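Local coordinates for protein lysine/ornithine decarboxylase (Vibrio vulnificus, PDB 2PLJ) that decarboxylates lysine and ornithine on a pyridoxal phosphate cofactor, using the beta/alpha-barrel fold of its family, at residues Gly254-Asn259 with Gln269-Ile274. Numbering follows the deposited sequence.
Sequences GGFPVN and QFCAPI. With P3T ((4-{[(4-aminobutyl)amino]methyl}-5-hydroxy-6-methylpyridin-3-yl)methyl dihydrogen phosphate), chain D.
Phe270, on the helix after barrel strand 249-251, lays its ring against Pro257 and Phe256 of the loop 254-259. Its CB points toward that loop, and with CG anti to the backbone N (chi1 -169°) the flat ring reaches Pro257. CE1 lies 3.8 Å from Pro257 CG; at the tip CZ meets Pro257 CD at 3.6 Å. Pro257 CD sits over one face of the ring, 3.7 Å from its centroid, a CH-pi contact that suits proline, whose CD hydrogens are polarised by the adjoining nitrogen. On the other branch CE2 touches Phe256 CD1 at 3.9 Å.

Phe256, offering a broad apolar ring, also meets Cys271 and, a turn on from Phe270, Ile274. The slim Ile274 CD1 approaches its ring edge, 4.3 Å from Phe256 CE1; Cys271 SG, a polarisable sulfur, stands oblique to the Phe256 ring, 5.3 Å from its centroid. Tyr225 of helix 223-241 adds a nearly parallel ring.

Gly255 N donates a nearly straight bond (168°) to phosphate oxygen OAE of P3T, 2.9 Å away. Gly255 has a positive phi, which glycine readily adopts, and Gly254 brings its bare CA close to OAE. The chemistry thus divides: backbone N-H binds phosphate, while buried, largely apolar side chains join loop to helix without hydrogen bonds.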
# COMPACT_ATOMS: atom_id res chain seq x y z
N GLY A 254 -2.94 4.92 -22.30
CA GLY A 254 -1.78 5.52 -21.65
C GLY A 254 -0.50 4.76 -21.96
O GLY A 254 -0.38 4.07 -22.98
N GLY A 255 0.47 4.91 -21.06
CA GLY A 255 1.66 4.03 -21.09
C GLY A 255 2.94 4.64 -21.61
O GLY A 255 3.97 3.97 -21.67
N PHE A 256 2.89 5.91 -21.99
CA PHE A 256 4.06 6.62 -22.50
C PHE A 256 5.07 6.65 -21.37
O PHE A 256 4.72 6.91 -20.22
CB PHE A 256 3.67 8.04 -22.92
CG PHE A 256 2.47 8.07 -23.82
CD1 PHE A 256 2.59 7.69 -25.17
CD2 PHE A 256 1.20 8.35 -23.30
CE1 PHE A 256 1.44 7.67 -26.00
CE2 PHE A 256 0.06 8.33 -24.12
CZ PHE A 256 0.19 7.99 -25.48
N PRO A 257 6.33 6.30 -21.70
CA PRO A 257 7.34 6.09 -20.67
C PRO A 257 8.13 7.34 -20.29
O PRO A 257 8.26 8.29 -21.07
CB PRO A 257 8.27 5.05 -21.33
CG PRO A 257 8.30 5.51 -22.80
CD PRO A 257 6.83 5.96 -23.05
N VAL A 258 8.71 7.31 -19.09
CA VAL A 258 9.60 8.37 -18.62
C VAL A 258 10.90 7.76 -18.10
O VAL A 258 10.97 6.56 -17.82
CB VAL A 258 8.95 9.22 -17.51
CG1 VAL A 258 7.66 9.82 -17.98
CG2 VAL A 258 8.75 8.40 -16.25
N ASN A 259 11.91 8.61 -17.96
CA ASN A 259 13.20 8.15 -17.45
C ASN A 259 13.14 7.95 -15.96
O ASN A 259 12.77 8.87 -15.23
CB ASN A 259 14.29 9.17 -17.76
CG ASN A 259 14.52 9.32 -19.24
OD1 ASN A 259 14.39 10.41 -19.80
ND2 ASN A 259 14.78 8.23 -19.90
N GLN A 269 10.36 10.88 -30.69
CA GLN A 269 10.80 9.68 -31.41
C GLN A 269 9.88 8.50 -31.11
O GLN A 269 9.52 7.74 -32.03
CB GLN A 269 12.24 9.32 -31.04
CG GLN A 269 13.26 10.29 -31.58
CD GLN A 269 14.60 10.11 -30.92
OE1 GLN A 269 14.98 8.99 -30.55
NE2 GLN A 269 15.31 11.21 -30.73
N PHE A 270 9.49 8.39 -29.83
CA PHE A 270 8.53 7.39 -29.39
C PHE A 270 7.23 7.48 -30.16
O PHE A 270 6.74 6.46 -30.64
CB PHE A 270 8.25 7.52 -27.89
CG PHE A 270 7.49 6.37 -27.32
CD1 PHE A 270 8.17 5.26 -26.80
CD2 PHE A 270 6.09 6.42 -27.25
CE1 PHE A 270 7.48 4.20 -26.23
CE2 PHE A 270 5.37 5.38 -26.68
CZ PHE A 270 6.05 4.26 -26.15
N CYS A 271 6.71 8.70 -30.33
CA CYS A 271 5.39 8.88 -30.94
C CYS A 271 5.37 8.90 -32.47
O CYS A 271 4.31 8.80 -33.06
CB CYS A 271 4.71 10.13 -30.38
SG CYS A 271 4.33 9.95 -28.60
N ALA A 272 6.54 9.09 -33.07
CA ALA A 272 6.70 9.10 -34.54
C ALA A 272 5.95 7.94 -35.24
O ALA A 272 5.09 8.19 -36.10
CB ALA A 272 8.20 9.16 -34.94
N PRO A 273 6.27 6.66 -34.88
CA PRO A 273 5.55 5.53 -35.52
C PRO A 273 4.08 5.47 -35.17
O PRO A 273 3.27 4.99 -35.96
CB PRO A 273 6.27 4.27 -35.00
CG PRO A 273 7.13 4.70 -33.89
CD PRO A 273 7.31 6.19 -33.94
N ILE A 274 3.73 5.98 -33.98
CA ILE A 274 2.33 6.09 -33.56
C ILE A 274 1.59 7.04 -34.51
O ILE A 274 0.55 6.68 -35.10
CB ILE A 274 2.21 6.59 -32.09
CG1 ILE A 274 3.00 5.65 -31.14
CG2 ILE A 274 0.75 6.66 -31.71
CD1 ILE A 274 2.87 6.00 -29.65
OAE P3T D . 0.12 6.67 -18.79
PAU P3T D . 0.12 5.54 -17.67
OAF P3T D . 0.18 6.21 -16.22
OAC P3T D . 1.17 4.46 -17.84
OAP P3T D . -1.31 4.77 -17.64
CAM P3T D . -2.53 5.58 -17.36
CAS P3T D . -3.71 4.63 -17.65
CAH P3T D . -4.48 5.01 -18.75
NAO P3T D . -5.52 4.27 -19.12
CAQ P3T D . -5.85 3.14 -18.49
CAA P3T D . -7.06 2.32 -19.00
CAR P3T D . -5.10 2.68 -17.39
OAD P3T D . -5.47 1.55 -16.77
CAT P3T D . -3.99 3.44 -16.96
CAG P3T D . -3.25 3.01 -15.80
NAN P3T D . -3.27 1.74 -15.45
CAL P3T D . -2.59 1.13 -14.25
CAK P3T D . -1.13 1.57 -14.11
CAJ P3T D . -0.62 0.93 -12.78
CAI P3T D . 0.84 1.30 -12.51
NAB P3T D . 1.41 0.53 -11.38